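PDB 5UUJ: AlkZ from Streptomyces sahachiroi, which belongs to the AlkZ-like family of DNA glycosylases, in the helix-turn-helix clan, and folds into a chain with more helix than strand. Local coordinates for residues T76-G81 with P93-M98; L71-T76 with L85-E90; T279-L284 with E355-H360. All blocks are in the same frame, centred on the assembly; numbering follows the deposited sequence.

Contact 1 of 3, residues T76-G81 with P93-M98; sequences TWAMRG and PYLSLM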
ATOM      1  N   THR A  76       2.416   5.501   8.566  1.00 15.94           N
ATOM      2  CA  THR A  76       1.432   6.569   8.589  1.00 19.12           C
ATOM      3  C   THR A  76       0.289   6.247   7.634  1.00 18.95           C
ATOM      4  O   THR A  76       0.340   5.266   6.890  1.00 18.67           O
ATOM      5  CB  THR A  76       2.067   7.928   8.217  1.00 22.98           C
ATOM      6  OG1 THR A  76       1.152   8.988   8.516  1.00 18.93           O
ATOM      7  CG2 THR A  76       2.450   7.978   6.736  1.00 23.61           C
ATOM      8  N   TRP A  77      -0.746   7.077   7.667  1.00 17.07           N
ATOM      9  CA  TRP A  77      -1.908   6.887   6.811  1.00 16.17           C
ATOM     10  C   TRP A  77      -1.685   7.589   5.483  1.00 15.51           C
ATOM     11  O   TRP A  77      -1.344   8.769   5.448  1.00 20.88           O
ATOM     12  CB  TRP A  77      -3.167   7.405   7.507  1.00 15.78           C
ATOM     13  CG  TRP A  77      -3.501   6.614   8.728  1.00 18.38           C
ATOM     14  CD1 TRP A  77      -4.450   5.641   8.837  1.00 21.82           C
ATOM     15  CD2 TRP A  77      -2.871   6.706  10.011  1.00 25.05           C
ATOM     16  NE1 TRP A  77      -4.458   5.127  10.111  1.00 23.16           N
ATOM     17  CE2 TRP A  77      -3.498   5.764  10.853  1.00 25.07           C
ATOM     18  CE3 TRP A  77      -1.841   7.498  10.533  1.00 25.63           C
ATOM     19  CZ2 TRP A  77      -3.133   5.594  12.187  1.00 27.84           C
ATOM     20  CZ3 TRP A  77      -1.478   7.326  11.858  1.00 25.61           C
ATOM     21  CH2 TRP A  77      -2.123   6.382  12.669  1.00 28.46           C
ATOM     22  N   ALA A  78      -1.860   6.843   4.396  1.00 15.36           N
ATOM     23  CA  ALA A  78      -1.615   7.352   3.056  1.00 15.47           C
ATOM     24  C   ALA A  78      -2.766   6.970   2.120  1.00 15.60           C
ATOM     25  O   ALA A  78      -3.897   7.425   2.312  1.00 15.68           O
ATOM     26  CB  ALA A  78      -0.281   6.830   2.529  1.00 15.49           C
HETATM   27  N   MSE A  79      -2.485   6.134   1.120  1.00 15.70           N
HETATM   28  CA  MSE A  79      -3.465   5.824   0.077  1.00 16.02           C
HETATM   29  C   MSE A  79      -4.759   5.243   0.638  1.00 16.10           C
HETATM   30  O   MSE A  79      -4.737   4.328   1.463  1.00 15.96           O
HETATM   31  CB  MSE A  79      -2.875   4.851  -0.942  1.00 16.18           C
HETATM   32  CG  MSE A  79      -2.068   5.529  -2.040  1.00 16.45           C
HETATM   33 SE   MSE A  79      -0.446   6.399  -1.382  1.00 31.62          SE
HETATM   34  CE  MSE A  79       0.432   4.793  -0.696  1.00 15.88           C
ATOM     35  N   ARG A  80      -5.880   5.794   0.178  1.00 16.42           N
ATOM     36  CA  ARG A  80      -7.210   5.351   0.593  1.00 16.69           C
ATOM     37  C   ARG A  80      -7.413   5.513   2.102  1.00 16.44           C
ATOM     38  O   ARG A  80      -8.334   4.939   2.677  1.00 16.69           O
ATOM     39  CB  ARG A  80      -7.437   3.893   0.174  1.00 16.98           C
ATOM     40  CG  ARG A  80      -7.160   3.639  -1.308  1.00 20.45           C
ATOM     41  CD  ARG A  80      -7.352   2.182  -1.705  1.00 17.65           C
ATOM     42  NE  ARG A  80      -6.520   1.272  -0.917  1.00 22.21           N
ATOM     43  CZ  ARG A  80      -5.226   1.039  -1.131  1.00 21.58           C
ATOM     44  NH1 ARG A  80      -4.574   1.653  -2.111  1.00 16.92           N
ATOM     45  NH2 ARG A  80      -4.578   0.187  -0.349  1.00 27.82           N
ATOM     46  N   GLY A  81      -6.549   6.300   2.733  1.00 16.07           N
ATOM     47  CA  GLY A  81      -6.649   6.560   4.157  1.00 15.94           C
ATOM     48  C   GLY A  81      -6.192   5.417   5.047  1.00 15.89           C
ATOM     49  O   GLY A  81      -6.377   5.472   6.261  1.00 15.96           O
ATOM     50  N   PRO A  93       5.375  13.320  -1.720  1.00 19.05           N
ATOM     51  CA  PRO A  93       4.495  13.331  -2.895  1.00 19.18           C
ATOM     52  C   PRO A  93       3.213  12.519  -2.710  1.00 18.46           C
ATOM     53  O   PRO A  93       2.156  12.973  -3.147  1.00 18.51           O
ATOM     54  CB  PRO A  93       5.376  12.728  -3.989  1.00 20.86           C
ATOM     55  CG  PRO A  93       6.761  13.099  -3.582  1.00 20.21           C
ATOM     56  CD  PRO A  93       6.764  12.991  -2.081  1.00 19.60           C
ATOM     57  N   TYR A  94       3.302  11.351  -2.074  1.00 17.90           N
ATOM     58  CA  TYR A  94       2.117  10.534  -1.825  1.00 17.34           C
ATOM     59  C   TYR A  94       1.135  11.264  -0.917  1.00 18.69           C
ATOM     60  O   TYR A  94      -0.061  11.320  -1.202  1.00 16.99           O
ATOM     61  CB  TYR A  94       2.485   9.195  -1.188  1.00 16.89           C
ATOM     62  CG  TYR A  94       3.337   8.300  -2.051  1.00 17.10           C
ATOM     63  CD1 TYR A  94       2.806   7.656  -3.160  1.00 17.26           C
ATOM     64  CD2 TYR A  94       4.674   8.085  -1.744  1.00 17.23           C
ATOM     65  CE1 TYR A  94       3.589   6.832  -3.948  1.00 17.50           C
ATOM     66  CE2 TYR A  94       5.462   7.267  -2.520  1.00 17.44           C
ATOM     67  CZ  TYR A  94       4.916   6.641  -3.620  1.00 17.55           C
ATOM     68  OH  TYR A  94       5.705   5.824  -4.391  1.00 17.80           O
ATOM     69  N   LEU A  95       1.650  11.812   0.179  1.00 16.97           N
ATOM     70  CA  LEU A  95       0.818  12.485   1.169  1.00 16.74           C
ATOM     71  C   LEU A  95       0.174  13.751   0.607  1.00 17.04           C
ATOM     72  O   LEU A  95      -0.990  14.042   0.891  1.00 16.84           O
ATOM     73  CB  LEU A  95       1.647  12.828   2.410  1.00 16.77           C
ATOM     74  CG  LEU A  95       2.194  11.646   3.219  1.00 16.53           C
ATOM     75  CD1 LEU A  95       3.048  12.151   4.375  1.00 16.79           C
ATOM     76  CD2 LEU A  95       1.079  10.761   3.742  1.00 16.07           C
ATOM     77  N   SER A  96       0.934  14.498  -0.190  1.00 18.12           N
ATOM     78  CA  SER A  96       0.433  15.719  -0.812  1.00 18.04           C
ATOM     79  C   SER A  96      -0.792  15.439  -1.680  1.00 20.59           C
ATOM     80  O   SER A  96      -1.754  16.207  -1.682  1.00 18.07           O
ATOM     81  CB  SER A  96       1.527  16.375  -1.657  1.00 19.55           C
ATOM     82  OG  SER A  96       1.030  17.513  -2.344  1.00 23.78           O
ATOM     83  N   LEU A  97      -0.757  14.330  -2.408  1.00 23.19           N
ATOM     84  CA  LEU A  97      -1.858  13.966  -3.288  1.00 20.14           C
ATOM     85  C   LEU A  97      -3.087  13.535  -2.492  1.00 19.19           C
ATOM     86  O   LEU A  97      -4.217  13.739  -2.935  1.00 17.89           O
ATOM     87  CB  LEU A  97      -1.427  12.852  -4.247  1.00 19.29           C
ATOM     88  CG  LEU A  97      -1.242  13.276  -5.705  1.00 23.54           C
ATOM     89  CD1 LEU A  97      -0.235  14.406  -5.830  1.00 21.82           C
ATOM     90  CD2 LEU A  97      -0.823  12.087  -6.557  1.00 21.78           C
HETATM   91  N   MSE A  98      -2.873  12.944  -1.320  1.00 17.12           N
HETATM   92  CA  MSE A  98      -3.986  12.555  -0.460  1.00 16.75           C
HETATM   93  C   MSE A  98      -4.652  13.790   0.143  1.00 16.73           C
HETATM   94  O   MSE A  98      -5.875  13.872   0.214  1.00 16.76           O
HETATM   95  CB  MSE A  98      -3.523  11.612   0.657  1.00 16.30           C
HETATM   96  CG  MSE A  98      -2.947  10.282   0.182  1.00 16.27           C
HETATM   97 SE   MSE A  98      -4.070   9.356  -1.122  1.00 19.97          SE
HETATM   98  CE  MSE A  98      -5.754   9.349  -0.131  1.00 16.50           C
TER
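Met98 meets the backbone of Ala78, Met79 and Arg80, where the end of strand 74-77 passes into a type II beta turn. The turn spans Ala78 to Gly81 and is closed by the bond from Gly81 N to Ala78 O, 2.9 Å. Met98 belongs to helix 91-100, which follows the hairpin in the chain and packs against this turn. Its CB points toward the turn. CG lies anti to the carbonyl carbon (chi1 -62°) and rests 3.7 Å from Ala78 O. The chain then bends twice. SE lies 3.8 Å from Met79 CA, and CE reaches Arg80 N and Ala78 O, both at 3.6 Å. Ala78 O is buried but well supplied, since Trp171 NE1 also bonds to it. Met79 and Met98 are both modelled as selenomethionine. Met79 is bent as well and brings its SE to Tyr94, in a Met-aromatic contact. The selenium is 4.9 Å from the centroid of the Tyr94 ring and 55° off its normal, an oblique approach. Leu231 of helix 224-232 touches both Met79 and Met98. One helix turn from Met98 toward the strand, Leu95 takes over. Its CD2 sits near Ala78 CB and Thr76 CG2. The closest approach of that methyl is to a polar atom: Leu95 CD2 lies 3.6 Å from Trp77 O.

Contact 2 of 3, residues L71-T76 with L85-E90; sequences LSLMKT and LLRPSE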
ATOM      1  N   LEU A  71      14.725   3.879  11.666  1.00 21.33           N
ATOM      2  CA  LEU A  71      14.019   5.022  11.090  1.00 23.18           C
ATOM      3  C   LEU A  71      14.264   5.198   9.592  1.00 23.08           C
ATOM      4  O   LEU A  71      14.237   6.321   9.084  1.00 21.39           O
ATOM      5  CB  LEU A  71      14.408   6.309  11.828  1.00 21.96           C
ATOM      6  CG  LEU A  71      14.224   6.279  13.349  1.00 25.45           C
ATOM      7  CD1 LEU A  71      14.776   7.549  13.980  1.00 24.29           C
ATOM      8  CD2 LEU A  71      12.760   6.087  13.725  1.00 21.78           C
ATOM      9  N   SER A  72      14.490   4.093   8.887  1.00 20.19           N
ATOM     10  CA  SER A  72      14.556   4.130   7.428  1.00 23.10           C
ATOM     11  C   SER A  72      13.177   3.825   6.835  1.00 20.81           C
ATOM     12  O   SER A  72      12.985   3.903   5.623  1.00 19.57           O
ATOM     13  CB  SER A  72      15.613   3.151   6.895  1.00 20.64           C
ATOM     14  OG  SER A  72      15.395   1.833   7.361  1.00 37.26           O
ATOM     15  N   LEU A  73      12.222   3.488   7.702  1.00 18.46           N
ATOM     16  CA  LEU A  73      10.829   3.306   7.301  1.00 17.86           C
ATOM     17  C   LEU A  73       9.911   4.038   8.269  1.00 21.81           C
ATOM     18  O   LEU A  73      10.209   4.135   9.458  1.00 18.20           O
ATOM     19  CB  LEU A  73      10.458   1.822   7.255  1.00 17.21           C
ATOM     20  CG  LEU A  73      10.990   1.006   6.077  1.00 17.00           C
ATOM     21  CD1 LEU A  73      10.589  -0.449   6.231  1.00 16.62           C
ATOM     22  CD2 LEU A  73      10.483   1.555   4.758  1.00 16.75           C
HETATM   23  N   MSE A  74       8.800   4.555   7.751  1.00 20.49           N
HETATM   24  CA  MSE A  74       7.801   5.215   8.585  1.00 19.68           C
HETATM   25  C   MSE A  74       6.456   4.515   8.444  1.00 17.59           C
HETATM   26  O   MSE A  74       6.196   3.836   7.450  1.00 16.27           O
HETATM   27  CB  MSE A  74       7.672   6.699   8.218  1.00 18.24           C
HETATM   28  CG  MSE A  74       6.684   7.012   7.105  1.00 20.27           C
HETATM   29 SE   MSE A  74       6.675   8.906   6.610  1.00 30.27          SE
HETATM   30  CE  MSE A  74       5.782   9.658   8.171  1.00 19.14           C
ATOM     31  N   LYS A  75       5.617   4.670   9.460  1.00 20.93           N
ATOM     32  CA  LYS A  75       4.248   4.174   9.415  1.00 22.28           C
ATOM     33  C   LYS A  75       3.296   5.351   9.547  1.00 22.38           C
ATOM     34  O   LYS A  75       3.364   6.113  10.512  1.00 18.93           O
ATOM     35  CB  LYS A  75       3.994   3.150  10.524  1.00 21.78           C
ATOM     36  CG  LYS A  75       4.841   1.895  10.415  1.00 28.25           C
ATOM     37  CD  LYS A  75       4.707   1.010  11.646  1.00 26.98           C
ATOM     38  CE  LYS A  75       3.295   0.474  11.800  1.00 30.33           C
ATOM     39  NZ  LYS A  75       3.196  -0.512  12.914  1.00 32.20           N
ATOM     40  N   THR A  76       2.416   5.501   8.566  1.00 15.94           N
ATOM     41  CA  THR A  76       1.432   6.569   8.589  1.00 19.12           C
ATOM     42  C   THR A  76       0.289   6.247   7.634  1.00 18.95           C
ATOM     43  O   THR A  76       0.340   5.266   6.890  1.00 18.67           O
ATOM     44  CB  THR A  76       2.067   7.928   8.217  1.00 22.98           C
ATOM     45  OG1 THR A  76       1.152   8.988   8.516  1.00 18.93           O
ATOM     46  CG2 THR A  76       2.450   7.978   6.736  1.00 23.61           C
ATOM     47  N   LEU A  85       3.311   1.421   5.304  1.00 17.88           N
ATOM     48  CA  LEU A  85       4.749   1.621   5.413  1.00 15.43           C
ATOM     49  C   LEU A  85       5.190   2.475   4.231  1.00 15.50           C
ATOM     50  O   LEU A  85       4.735   2.258   3.108  1.00 15.39           O
ATOM     51  CB  LEU A  85       5.505   0.288   5.414  1.00 16.27           C
ATOM     52  CG  LEU A  85       5.555  -0.509   6.720  1.00 17.98           C
ATOM     53  CD1 LEU A  85       6.006  -1.930   6.449  1.00 19.75           C
ATOM     54  CD2 LEU A  85       6.487   0.152   7.725  1.00 15.98           C
ATOM     55  N   LEU A  86       6.053   3.454   4.488  1.00 15.81           N
ATOM     56  CA  LEU A  86       6.633   4.280   3.431  1.00 18.93           C
ATOM     57  C   LEU A  86       8.078   4.630   3.761  1.00 16.56           C
ATOM     58  O   LEU A  86       8.466   4.653   4.930  1.00 18.25           O
ATOM     59  CB  LEU A  86       5.829   5.571   3.242  1.00 16.83           C
ATOM     60  CG  LEU A  86       4.381   5.443   2.764  1.00 20.39           C
ATOM     61  CD1 LEU A  86       3.655   6.764   2.942  1.00 15.88           C
ATOM     62  CD2 LEU A  86       4.328   5.006   1.314  1.00 15.85           C
ATOM     63  N   ARG A  87       8.871   4.897   2.730  1.00 17.56           N
ATOM     64  CA  ARG A  87      10.189   5.486   2.929  1.00 22.12           C
ATOM     65  C   ARG A  87       9.984   6.959   3.262  1.00 20.26           C
ATOM     66  O   ARG A  87       9.321   7.663   2.502  1.00 17.87           O
ATOM     67  CB  ARG A  87      11.070   5.340   1.688  1.00 17.95           C
ATOM     68  CG  ARG A  87      11.498   3.917   1.377  1.00 20.31           C
ATOM     69  CD  ARG A  87      12.621   3.896   0.351  1.00 19.90           C
ATOM     70  NE  ARG A  87      13.863   4.448   0.894  1.00 19.06           N
ATOM     71  CZ  ARG A  87      14.742   5.170   0.201  1.00 26.29           C
ATOM     72  NH1 ARG A  87      14.534   5.450  -1.081  1.00 26.37           N
ATOM     73  NH2 ARG A  87      15.838   5.622   0.795  1.00 25.65           N
ATOM     74  N   PRO A  88      10.534   7.430   4.398  1.00 19.51           N
ATOM     75  CA  PRO A  88      10.293   8.822   4.799  1.00 18.70           C
ATOM     76  C   PRO A  88      10.668   9.837   3.720  1.00 21.04           C
ATOM     77  O   PRO A  88       9.955  10.825   3.552  1.00 19.23           O
ATOM     78  CB  PRO A  88      11.182   8.992   6.038  1.00 20.43           C
ATOM     79  CG  PRO A  88      11.368   7.626   6.568  1.00 22.68           C
ATOM     80  CD  PRO A  88      11.370   6.716   5.381  1.00 20.73           C
ATOM     81  N   SER A  89      11.757   9.590   2.996  1.00 19.76           N
ATOM     82  CA  SER A  89      12.226  10.528   1.977  1.00 20.49           C
ATOM     83  C   SER A  89      11.343  10.524   0.730  1.00 20.13           C
ATOM     84  O   SER A  89      11.466  11.407  -0.117  1.00 20.74           O
ATOM     85  CB  SER A  89      13.674  10.216   1.587  1.00 21.29           C
ATOM     86  OG  SER A  89      13.791   8.926   1.014  1.00 22.73           O
ATOM     87  N   GLU A  90      10.452   9.541   0.626  1.00 19.79           N
ATOM     88  CA  GLU A  90       9.568   9.419  -0.532  1.00 25.38           C
ATOM     89  C   GLU A  90       8.108   9.703  -0.186  1.00 19.07           C
ATOM     90  O   GLU A  90       7.253   9.732  -1.067  1.00 18.30           O
ATOM     91  CB  GLU A  90       9.680   8.016  -1.137  1.00 23.27           C
ATOM     92  CG  GLU A  90      11.018   7.726  -1.806  1.00 25.83           C
ATOM     93  CD  GLU A  90      11.142   6.282  -2.261  1.00 26.82           C
ATOM     94  OE1 GLU A  90      10.151   5.531  -2.144  1.00 30.06           O
ATOM     95  OE2 GLU A  90      12.233   5.894  -2.728  1.00 30.64           O
TER
HETATM   96  O   HOH W   1      14.511   4.542   3.554  1.00 21.40           O
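Met74 and Leu86 share one face of the sheet, and Pro88, just past the strand, packs against Met74. Met74 CG sits between the backbone N and the carbonyl carbon (chi1 88°), where it lies 4.2 Å from Leu86 CB and also near Leu86 O. Met74 SE lies 4.0 Å from Pro88 CA. Phe194 of helix 190-194 touches both Met74 and Pro88. On the other face Lys75 and Leu85 lie side by side and point the same way, with Lys75 CG 3.6 Å from Leu85 CD2. The lysine then makes a cation-pi contact with Trp45. Leu73 and Leu85 both pack on Val68 of helix 62-69. The two segments belong to an antiparallel beta hairpin. Met74 and Leu86 are a hydrogen-bonded pair: Met74 N gives a nearly straight bond of 2.8 Å to Leu86 O, and Leu86 N returns one to Met74 O. Lys75 and Leu85 are the adjoining non-hydrogen-bonded pair. Beyond the paired strands, Pro88 CD sits 3.3 Å from Ser72 O. A water donates to Ser72 O at 2.6 Å and accepts from Arg87 NE at 2.7 Å, in the plane of the guanidinium at its edge. Arg87 NH1 forms a salt bridge of 2.9 Å with Glu90 OE2, approaching from above the carboxylate plane.

Contact 3 of 3, residues T279-L284 with E355-H360; sequences TGIRLL and EKEAAH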
ATOM      1  N   THR A 279       4.705 -17.321 -16.380  1.00 19.34           N
ATOM      2  CA  THR A 279       4.463 -18.718 -16.025  1.00 21.20           C
ATOM      3  C   THR A 279       4.862 -18.968 -14.573  1.00 21.89           C
ATOM      4  O   THR A 279       5.726 -18.278 -14.036  1.00 26.58           O
ATOM      5  CB  THR A 279       5.250 -19.694 -16.924  1.00 21.37           C
ATOM      6  OG1 THR A 279       6.653 -19.425 -16.813  1.00 27.44           O
ATOM      7  CG2 THR A 279       4.823 -19.565 -18.376  1.00 20.75           C
ATOM      8  N   GLY A 280       4.227 -19.952 -13.943  1.00 21.23           N
ATOM      9  CA  GLY A 280       4.639 -20.413 -12.628  1.00 24.99           C
ATOM     10  C   GLY A 280       3.670 -20.084 -11.509  1.00 24.41           C
ATOM     11  O   GLY A 280       2.676 -19.388 -11.711  1.00 20.93           O
ATOM     12  N   ILE A 281       3.980 -20.591 -10.320  1.00 26.02           N
ATOM     13  CA  ILE A 281       3.144 -20.401  -9.140  1.00 24.54           C
ATOM     14  C   ILE A 281       3.809 -19.449  -8.155  1.00 21.60           C
ATOM     15  O   ILE A 281       5.028 -19.470  -7.976  1.00 26.73           O
ATOM     16  CB  ILE A 281       2.860 -21.740  -8.426  1.00 26.64           C
ATOM     17  CG1 ILE A 281       2.262 -22.759  -9.399  1.00 30.72           C
ATOM     18  CG2 ILE A 281       1.932 -21.535  -7.230  1.00 26.54           C
ATOM     19  CD1 ILE A 281       0.953 -22.334 -10.019  1.00 30.15           C
ATOM     20  N   ARG A 282       2.994 -18.623  -7.514  1.00 24.92           N
ATOM     21  CA  ARG A 282       3.466 -17.735  -6.465  1.00 21.02           C
ATOM     22  C   ARG A 282       2.427 -17.693  -5.343  1.00 24.99           C
ATOM     23  O   ARG A 282       1.230 -17.563  -5.602  1.00 24.15           O
ATOM     24  CB  ARG A 282       3.732 -16.336  -7.030  1.00 27.46           C
ATOM     25  CG  ARG A 282       4.538 -15.427  -6.124  1.00 26.55           C
ATOM     26  CD  ARG A 282       6.006 -15.826  -6.042  1.00 29.20           C
ATOM     27  NE  ARG A 282       6.560 -15.455  -4.739  1.00 33.29           N
ATOM     28  CZ  ARG A 282       7.759 -14.916  -4.534  1.00 30.53           C
ATOM     29  NH1 ARG A 282       8.587 -14.666  -5.540  1.00 28.56           N
ATOM     30  NH2 ARG A 282       8.133 -14.622  -3.298  1.00 32.00           N
ATOM     31  N   LEU A 283       2.889 -17.839  -4.104  1.00 14.75           N
ATOM     32  CA  LEU A 283       2.021 -17.737  -2.937  1.00 14.61           C
ATOM     33  C   LEU A 283       2.267 -16.414  -2.229  1.00 14.30           C
ATOM     34  O   LEU A 283       3.323 -16.204  -1.635  1.00 17.55           O
ATOM     35  CB  LEU A 283       2.253 -18.900  -1.966  1.00 15.36           C
ATOM     36  CG  LEU A 283       1.856 -20.302  -2.436  1.00 17.03           C
ATOM     37  CD1 LEU A 283       2.085 -21.312  -1.324  1.00 16.83           C
ATOM     38  CD2 LEU A 283       0.413 -20.345  -2.898  1.00 16.54           C
ATOM     39  N   LEU A 284       1.280 -15.528  -2.302  1.00 13.84           N
ATOM     40  CA  LEU A 284       1.385 -14.204  -1.707  1.00 16.44           C
ATOM     41  C   LEU A 284       0.564 -14.126  -0.428  1.00 18.39           C
ATOM     42  O   LEU A 284      -0.503 -14.730  -0.329  1.00 16.07           O
ATOM     43  CB  LEU A 284       0.916 -13.139  -2.701  1.00 17.95           C
ATOM     44  CG  LEU A 284       1.569 -13.189  -4.085  1.00 18.40           C
ATOM     45  CD1 LEU A 284       0.953 -12.144  -5.002  1.00 21.59           C
ATOM     46  CD2 LEU A 284       3.073 -12.996  -3.989  1.00 17.82           C
ATOM     47  N   GLU A 355       4.668 -27.022  -3.082  1.00 31.34           N
ATOM     48  CA  GLU A 355       5.489 -27.369  -1.928  1.00 33.25           C
ATOM     49  C   GLU A 355       6.750 -26.510  -1.858  1.00 32.75           C
ATOM     50  O   GLU A 355       7.226 -26.186  -0.770  1.00 26.29           O
ATOM     51  CB  GLU A 355       5.858 -28.856  -1.966  1.00 32.15           C
ATOM     52  CG  GLU A 355       4.722 -29.766  -1.508  1.00 37.56           C
ATOM     53  CD  GLU A 355       5.047 -31.242  -1.632  1.00 42.06           C
ATOM     54  OE1 GLU A 355       4.238 -32.062  -1.148  1.00 44.92           O
ATOM     55  OE2 GLU A 355       6.100 -31.583  -2.212  1.00 44.19           O
ATOM     56  N   LYS A 356       7.287 -26.137  -3.014  1.00 30.20           N
ATOM     57  CA  LYS A 356       8.463 -25.278  -3.047  1.00 29.72           C
ATOM     58  C   LYS A 356       8.109 -23.881  -2.543  1.00 30.51           C
ATOM     59  O   LYS A 356       8.874 -23.263  -1.802  1.00 27.55           O
ATOM     60  CB  LYS A 356       9.043 -25.209  -4.461  1.00 35.94           C
ATOM     61  CG  LYS A 356      10.350 -24.436  -4.567  1.00 41.09           C
ATOM     62  CD  LYS A 356      11.374 -24.916  -3.543  1.00 45.66           C
ATOM     63  CE  LYS A 356      12.767 -24.381  -3.840  1.00 45.24           C
ATOM     64  NZ  LYS A 356      13.339 -24.965  -5.083  1.00 49.08           N
ATOM     65  N   GLU A 357       6.942 -23.390  -2.941  1.00 21.83           N
ATOM     66  CA  GLU A 357       6.459 -22.107  -2.450  1.00 24.76           C
ATOM     67  C   GLU A 357       6.188 -22.172  -0.949  1.00 18.87           C
ATOM     68  O   GLU A 357       6.471 -21.222  -0.223  1.00 18.08           O
ATOM     69  CB  GLU A 357       5.198 -21.679  -3.201  1.00 22.80           C
ATOM     70  CG  GLU A 357       5.475 -20.971  -4.518  1.00 23.82           C
ATOM     71  CD  GLU A 357       6.189 -19.646  -4.322  1.00 27.56           C
ATOM     72  OE1 GLU A 357       5.529 -18.655  -3.937  1.00 23.79           O
ATOM     73  OE2 GLU A 357       7.416 -19.599  -4.547  1.00 25.80           O
ATOM     74  N   ALA A 358       5.650 -23.296  -0.487  1.00 19.00           N
ATOM     75  CA  ALA A 358       5.370 -23.471   0.937  1.00 18.36           C
ATOM     76  C   ALA A 358       6.650 -23.353   1.763  1.00 18.76           C
ATOM     77  O   ALA A 358       6.638 -22.801   2.860  1.00 18.17           O
ATOM     78  CB  ALA A 358       4.697 -24.818   1.190  1.00 19.11           C
ATOM     79  N   ALA A 359       7.752 -23.867   1.226  1.00 20.20           N
ATOM     80  CA  ALA A 359       9.041 -23.799   1.909  1.00 21.28           C
ATOM     81  C   ALA A 359       9.536 -22.360   1.989  1.00 23.30           C
ATOM     82  O   ALA A 359      10.174 -21.964   2.966  1.00 20.85           O
ATOM     83  CB  ALA A 359      10.058 -24.665   1.199  1.00 23.67           C
ATOM     84  N   HIS A 360       9.242 -21.586   0.949  1.00 20.06           N
ATOM     85  CA  HIS A 360       9.586 -20.171   0.914  1.00 19.64           C
ATOM     86  C   HIS A 360       8.742 -19.404   1.935  1.00 18.01           C
ATOM     87  O   HIS A 360       9.250 -18.546   2.657  1.00 17.97           O
ATOM     88  CB  HIS A 360       9.376 -19.614  -0.495  1.00 20.01           C
ATOM     89  CG  HIS A 360       9.900 -18.224  -0.687  1.00 20.30           C
ATOM     90  ND1 HIS A 360      11.242 -17.925  -0.662  1.00 21.93           N
ATOM     91  CD2 HIS A 360       9.253 -17.057  -0.925  1.00 19.61           C
ATOM     92  CE1 HIS A 360      11.406 -16.628  -0.871  1.00 22.09           C
ATOM     93  NE2 HIS A 360      10.216 -16.082  -1.033  1.00 20.69           N
TER
HETATM   94  O   HOH W   2       5.973 -16.840  -2.199  1.00 30.06           O
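The guanidinium of Arg282 meets Glu357 over one face and His360 obliquely at NH2. Glu357 OE2 is the atom over that face, and the carboxylate plane is turned 67° from the guanidinium. His360 stands almost perpendicular, with its ring 85° from the guanidinium. Its NE2 lies 3.4 Å from Arg282 NH2, but the angle is poor for a hydrogen bond. His360 NE2 bonds instead to Leu54 O. Arg282 NE forms a long salt bridge of 3.5 Å with Glu357 OE1, while NH1 pairs with Glu23. Glu357 OE2 has its own salt bridge to Arg25, so two acids and two arginines cluster here. The acids would offset the close like charges of Arg282 and Arg25. Strand 281-284 is an outermost strand of a mixed sheet, and helix 351-365 packs against it, the short segments crossing at -34° with axes 8.2 Å apart. Glu357 reaches over to the strand backbone. The bend at chi2 turns Glu357 CD toward the strand, near Ile281 O and Leu283 N. Glu357 OE1 accepts a nearly straight bond of 2.8 Å from Leu283 N, on the anti side of the carboxylate. A water donates to the same OE1 at 2.6 Å and to Leu283 O at 2.8 Å, and accepts from Arg282 NE. Lower on the side chain, Glu357 CB packs 3.7 Å from Leu283 CD1.

How the contacts relate
From the N terminus, contact 2 opens first, at residues 71-76. Contact 1 opens at the shared Thr76, before contact 2 closes at 85-90, and itself closes at 93-98. The two loops therefore cross. Contact 2 closes the hairpin of strands 74-77 and 83-86, and contact 1 ties its turn to the next helix, 91-100. They touch where Ala78 CB meets Leu86 CD1 at 4.0 Å. Contact 3 follows in series. It closes a loop of 70 residues and joins strand 281-284 of the second sheet to helix 351-365. Its centre is about 32 Å from that of contact 1 and about 29 Å from that of contact 2.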